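Local coordinates for exonuclease VapC9 (Pyrobaculum aerophilum, PDB 1V8P), which probably acts as the magnesium-dependent ribonuclease toxin of a toxin-antitoxin pair and also works as a slow single-stranded DNA exonuclease, at residues C[41-46]-C[150-155]; C[35-40]-C[62-67]. The protein carries 1 engineered substitution. All coordinates share one frame; numbering follows the deposited sequence.

Overall arrangement
From the N terminus, strand 30-32 leads into helix 34-40, whose residues 35-40 form the first half of interaction 2. The chain continues directly into 41-46, which opens interaction 1, then passes through strand 54-56 to helix 58-73, where 62-67 closes interaction 2 over a loop of 21 residues. Interaction 1 closes much later, across 103 residues, when helix 148-156 returns beside 41-46 near the C terminus. The two loops therefore cross, since their segments alternate along the chain. The centres of interactions 1 and 2 lie about 15 Å apart. Interaction 2 joins two helices near the chain's centre, and interaction 1 ties residues 41-46, between strands 30-32 and 54-56, to helix 148-156.

Interaction 1 of 2, residues C[41-46]-C[150-155]; sequences AAHYDK and TLLVRL
Leu152 carries most of this contact, with CD2 against Lys46 and CD1 shared by Lys46 and His43. CD2 of Leu152 approaches CB of Lys46 at 3.8 Å, while its CD1 lies 4.1 Å from Lys46 CD, so the leucine fork meets the aliphatic part of the lysine. The two side chains run at a slant to each other. CD1 of Leu152 also stands over one face of the His43 imidazole, displaced toward the rim, with CG of His43 the nearest ring atom at 4.2 Å. Further along the helix, Leu155 CD1 comes within 4.2 Å of the backbone O of Lys46. No hydrogen bond crosses between the segments, and they bury 164 Å² in total. Within this PIN-domain protein, the contact sets the C-terminal helix 148-156 against His43 and Lys46, in the region that follows helix 34-40, away from the predicted magnesium site. Behind the first shell, Lys46 bends at its last torsion (chi4 68°), which turns NZ toward the ring edge of His43; NZ to ND1 is a weak, in-plane hydrogen bond of 3.4 Å. Leu151 and Arg154 touch Tyr30 of strand 30-32, and Leu155 packs on His50.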
loop_
_atom_site.group_PDB
_atom_site.type_symbol
_atom_site.label_atom_id
_atom_site.label_comp_id
_atom_site.label_asym_id
_atom_site.label_seq_id
_atom_site.Cartn_x
_atom_site.Cartn_y
_atom_site.Cartn_z
ATOM N N ALA C 41 5.220 21.684 5.626
ATOM C CA ALA C 41 6.663 21.619 5.851
ATOM C C ALA C 41 7.443 22.704 5.117
ATOM O O ALA C 41 8.539 23.057 5.525
ATOM C CB ALA C 41 7.202 20.233 5.474
ATOM N N ALA C 42 6.872 23.237 4.044
ATOM C CA ALA C 42 7.527 24.283 3.258
ATOM C C ALA C 42 6.892 25.657 3.478
ATOM O O ALA C 42 7.020 26.547 2.636
ATOM C CB ALA C 42 7.475 23.924 1.773
ATOM N N HIS C 43 6.209 25.826 4.602
ATOM C CA HIS C 43 5.559 27.093 4.916
ATOM C C HIS C 43 5.693 27.378 6.402
ATOM O O HIS C 43 4.811 27.988 7.000
ATOM C CB HIS C 43 4.070 27.039 4.553
ATOM C CG HIS C 43 3.802 26.933 3.083
ATOM N ND1 HIS C 43 3.963 27.993 2.217
ATOM C CD2 HIS C 43 3.370 25.893 2.329
ATOM C CE1 HIS C 43 3.641 27.610 0.993
ATOM N NE2 HIS C 43 3.278 26.340 1.034
ATOM N N TYR C 44 6.799 26.925 6.988
ATOM C CA TYR C 44 7.077 27.110 8.413
ATOM C C TYR C 44 6.605 28.456 8.968
ATOM O O TYR C 44 5.773 28.506 9.870
ATOM C CB TYR C 44 8.578 26.986 8.666
ATOM C CG TYR C 44 8.939 26.611 10.089
ATOM C CD1 TYR C 44 8.823 25.287 10.532
ATOM C CD2 TYR C 44 9.425 27.565 10.989
ATOM C CE1 TYR C 44 9.189 24.919 11.838
ATOM C CE2 TYR C 44 9.795 27.209 12.298
ATOM C CZ TYR C 44 9.676 25.885 12.712
ATOM O OH TYR C 44 10.057 25.506 13.982
ATOM N N ASP C 45 7.150 29.542 8.421
ATOM C CA ASP C 45 6.834 30.903 8.862
ATOM C C ASP C 45 5.358 31.256 9.016
ATOM O O ASP C 45 4.946 31.841 10.020
ATOM C CB ASP C 45 7.482 31.929 7.920
ATOM C CG ASP C 45 9.003 31.870 7.946
ATOM O OD1 ASP C 45 9.571 31.737 9.051
ATOM O OD2 ASP C 45 9.628 31.968 6.863
ATOM N N LYS C 46 4.566 30.896 8.017
ATOM C CA LYS C 46 3.143 31.196 8.009
ATOM C C LYS C 46 2.316 30.555 9.133
ATOM O O LYS C 46 1.194 30.999 9.407
ATOM C CB LYS C 46 2.564 30.824 6.634
ATOM C CG LYS C 46 3.372 31.402 5.474
ATOM C CD LYS C 46 2.601 31.352 4.159
ATOM C CE LYS C 46 3.349 32.069 3.033
ATOM N NZ LYS C 46 4.599 31.349 2.643
ATOM N N THR C 150 -6.543 26.850 2.725
ATOM C CA THR C 150 -7.628 27.389 3.524
ATOM C C THR C 150 -7.130 27.613 4.943
ATOM O O THR C 150 -7.494 28.594 5.596
ATOM C CB THR C 150 -8.807 26.411 3.547
ATOM O OG1 THR C 150 -9.294 26.213 2.211
ATOM C CG2 THR C 150 -9.911 26.944 4.422
ATOM N N LEU C 151 -6.297 26.698 5.425
ATOM C CA LEU C 151 -5.759 26.836 6.767
ATOM C C LEU C 151 -4.883 28.079 6.842
ATOM O O LEU C 151 -5.004 28.871 7.770
ATOM C CB LEU C 151 -4.936 25.603 7.166
ATOM C CG LEU C 151 -4.130 25.718 8.470
ATOM C CD1 LEU C 151 -5.063 26.035 9.637
ATOM C CD2 LEU C 151 -3.373 24.427 8.728
ATOM N N LEU C 152 -4.008 28.253 5.857
ATOM C CA LEU C 152 -3.122 29.404 5.854
ATOM C C LEU C 152 -3.868 30.739 5.860
ATOM O O LEU C 152 -3.504 31.648 6.609
ATOM C CB LEU C 152 -2.143 29.334 4.668
ATOM C CG LEU C 152 -1.074 28.247 4.803
ATOM C CD1 LEU C 152 -0.148 28.290 3.622
ATOM C CD2 LEU C 152 -0.298 28.443 6.102
ATOM N N VAL C 153 -4.909 30.874 5.045
ATOM C CA VAL C 153 -5.621 32.139 5.051
ATOM C C VAL C 153 -6.208 32.403 6.432
ATOM O O VAL C 153 -6.012 33.482 6.982
ATOM C CB VAL C 153 -6.742 32.186 3.991
ATOM C CG1 VAL C 153 -6.141 32.172 2.605
ATOM C CG2 VAL C 153 -7.668 31.012 4.157
ATOM N N ARG C 154 -6.908 31.423 7.003
ATOM C CA ARG C 154 -7.517 31.601 8.321
ATOM C C ARG C 154 -6.511 32.044 9.373
ATOM O O ARG C 154 -6.868 32.753 10.310
ATOM C CB ARG C 154 -8.181 30.308 8.809
ATOM C CG ARG C 154 -9.352 29.836 7.990
ATOM C CD ARG C 154 -10.045 28.656 8.654
ATOM N NE ARG C 154 -11.125 28.147 7.816
ATOM C CZ ARG C 154 -12.052 27.278 8.206
ATOM N NH1 ARG C 154 -12.042 26.806 9.443
ATOM N NH2 ARG C 154 -12.998 26.881 7.357
ATOM N N LEU C 155 -5.259 31.619 9.235
ATOM C CA LEU C 155 -4.233 31.989 10.211
ATOM C C LEU C 155 -3.734 33.397 9.944
ATOM O O LEU C 155 -3.520 34.166 10.874
ATOM C CB LEU C 155 -3.057 30.997 10.175
ATOM C CG LEU C 155 -3.376 29.569 10.636
ATOM C CD1 LEU C 155 -2.205 28.639 10.331
ATOM C CD2 LEU C 155 -3.707 29.577 12.119
#

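Interaction 2 of 2, residues C[35-40]-C[62-67]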
loop_
_atom_site.group_PDB
_atom_site.type_symbol
_atom_site.label_atom_id
_atom_site.label_comp_id
_atom_site.label_asym_id
_atom_site.label_seq_id
_atom_site.Cartn_x
_atom_site.Cartn_y
_atom_site.Cartn_z
ATOM N N SER C 35 -0.650 14.250 4.581
ATOM C CA SER C 35 -0.598 14.998 3.334
ATOM C C SER C 35 -0.512 16.500 3.580
ATOM O O SER C 35 0.184 17.202 2.849
ATOM C CB SER C 35 -1.807 14.682 2.452
ATOM O OG SER C 35 -2.935 15.445 2.823
ATOM N N ALA C 36 -1.208 16.996 4.606
ATOM C CA ALA C 36 -1.187 18.425 4.927
ATOM C C ALA C 36 0.147 18.806 5.548
ATOM O O ALA C 36 0.782 19.791 5.152
ATOM C CB ALA C 36 -2.305 18.770 5.893
ATOM N N LEU C 37 0.540 18.017 6.547
ATOM C CA LEU C 37 1.796 18.214 7.250
ATOM C C LEU C 37 2.888 18.365 6.200
ATOM O O LEU C 37 3.717 19.270 6.274
ATOM C CB LEU C 37 2.068 17.005 8.155
ATOM C CG LEU C 37 3.277 16.950 9.096
ATOM C CD1 LEU C 37 4.562 16.819 8.304
ATOM C CD2 LEU C 37 3.290 18.184 9.958
ATOM N N TYR C 38 2.869 17.484 5.208
ATOM C CA TYR C 38 3.859 17.534 4.147
ATOM C C TYR C 38 3.852 18.873 3.410
ATOM O O TYR C 38 4.900 19.420 3.117
ATOM C CB TYR C 38 3.631 16.397 3.148
ATOM C CG TYR C 38 4.881 15.597 2.861
ATOM C CD1 TYR C 38 5.433 14.759 3.833
ATOM C CD2 TYR C 38 5.523 15.690 1.626
ATOM C CE1 TYR C 38 6.596 14.031 3.580
ATOM C CE2 TYR C 38 6.681 14.969 1.361
ATOM C CZ TYR C 38 7.214 14.142 2.339
ATOM O OH TYR C 38 8.364 13.423 2.073
ATOM N N ALA C 39 2.678 19.405 3.097
ATOM C CA ALA C 39 2.625 20.691 2.398
ATOM C C ALA C 39 3.145 21.791 3.330
ATOM O O ALA C 39 3.984 22.605 2.947
ATOM C CB ALA C 39 1.190 21.003 1.958
ATOM N N LEU C 40 2.643 21.792 4.559
ATOM C CA LEU C 40 3.036 22.761 5.568
ATOM C C LEU C 40 4.546 22.818 5.798
ATOM O O LEU C 40 5.089 23.877 6.136
ATOM C CB LEU C 40 2.341 22.430 6.892
ATOM C CG LEU C 40 0.831 22.659 6.942
ATOM C CD1 LEU C 40 0.244 22.029 8.203
ATOM C CD2 LEU C 40 0.549 24.154 6.880
ATOM N N TYR C 62 4.631 8.432 11.446
ATOM C CA TYR C 62 4.989 7.330 10.554
ATOM C C TYR C 62 4.597 7.580 9.094
ATOM O O TYR C 62 5.353 7.265 8.175
ATOM C CB TYR C 62 4.348 6.035 11.054
ATOM C CG TYR C 62 4.721 5.724 12.468
ATOM C CD1 TYR C 62 4.081 6.358 13.531
ATOM C CD2 TYR C 62 5.777 4.865 12.752
ATOM C CE1 TYR C 62 4.495 6.146 14.850
ATOM C CE2 TYR C 62 6.202 4.648 14.062
ATOM C CZ TYR C 62 5.560 5.289 15.105
ATOM O OH TYR C 62 5.985 5.069 16.393
ATOM N N GLU C 63 3.423 8.158 8.874
ATOM C CA GLU C 63 2.993 8.444 7.511
ATOM C C GLU C 63 3.886 9.454 6.823
ATOM O O GLU C 63 4.162 9.312 5.639
ATOM C CB GLU C 63 1.548 8.936 7.495
ATOM C CG GLU C 63 0.560 7.829 7.736
ATOM C CD GLU C 63 -0.860 8.311 7.671
ATOM O OE1 GLU C 63 -1.725 7.521 7.247
ATOM O OE2 GLU C 63 -1.111 9.479 8.047
ATOM N N ALA C 64 4.329 10.479 7.544
ATOM C CA ALA C 64 5.218 11.480 6.937
ATOM C C ALA C 64 6.528 10.781 6.622
ATOM O O ALA C 64 7.102 10.978 5.557
ATOM C CB ALA C 64 5.460 12.646 7.887
ATOM N N GLY C 65 6.979 9.943 7.554
ATOM C CA GLY C 65 8.211 9.203 7.343
ATOM C C GLY C 65 8.147 8.294 6.125
ATOM O O GLY C 65 9.034 8.293 5.279
ATOM N N ASN C 66 7.073 7.524 6.026
ATOM C CA ASN C 66 6.898 6.613 4.910
ATOM C C ASN C 66 6.889 7.346 3.580
ATOM O O ASN C 66 7.304 6.794 2.567
ATOM C CB ASN C 66 5.598 5.834 5.083
ATOM C CG ASN C 66 5.571 4.560 4.267
ATOM O OD1 ASN C 66 4.829 4.458 3.282
ATOM N ND2 ASN C 66 6.390 3.575 4.667
ATOM N N ALA C 67 6.411 8.585 3.573
ATOM C CA ALA C 67 6.382 9.355 2.333
ATOM C C ALA C 67 7.805 9.765 1.938
ATOM O O ALA C 67 8.196 9.638 0.775
ATOM C CB ALA C 67 5.510 10.587 2.491
#
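The Tyr38 ring meets segment 62-67 through CE1, CZ and OH. At its edge, near the ring plane, lies the backbone O of Ala64, 3.7 Å from Tyr38 CE1, while the methyl of Ala67 approaches obliquely, with CB 3.8 Å from CE1 and 3.9 Å from CZ of Tyr38. The phenol oxygen reaches past that methyl to the backbone, where OH of Tyr38 is 3.7 Å from Ala67 C; no hydrogen bond is formed across the segments. The preceding residue, Leu37, brings CD1 to 4.3 Å from Ala64 CB. With chi1 at -176° its CG extends opposite the backbone N, and chi2 of -70° leaves CD1, rather than CD2, facing Ala64. The axes of segments 35-40 and 62-67 approach to 9.7 Å and cross at -65°, with Ala64 and Ala67 at the meeting points. Beyond helix 58-73, Tyr116 of a second subunit packs on Glu63 and Asn66. Helix 34-40 follows strand 30-32 of the parallel sheet in the PIN fold, and its Ala36 N hydrogen-bonds to OD1 of Asp33, a predicted magnesium ligand. Leu86 of helix 79-91 touches both Leu37 and Ala64, whereas Val148 of helix 148-156 meets Ala36, Ala39 and Leu40.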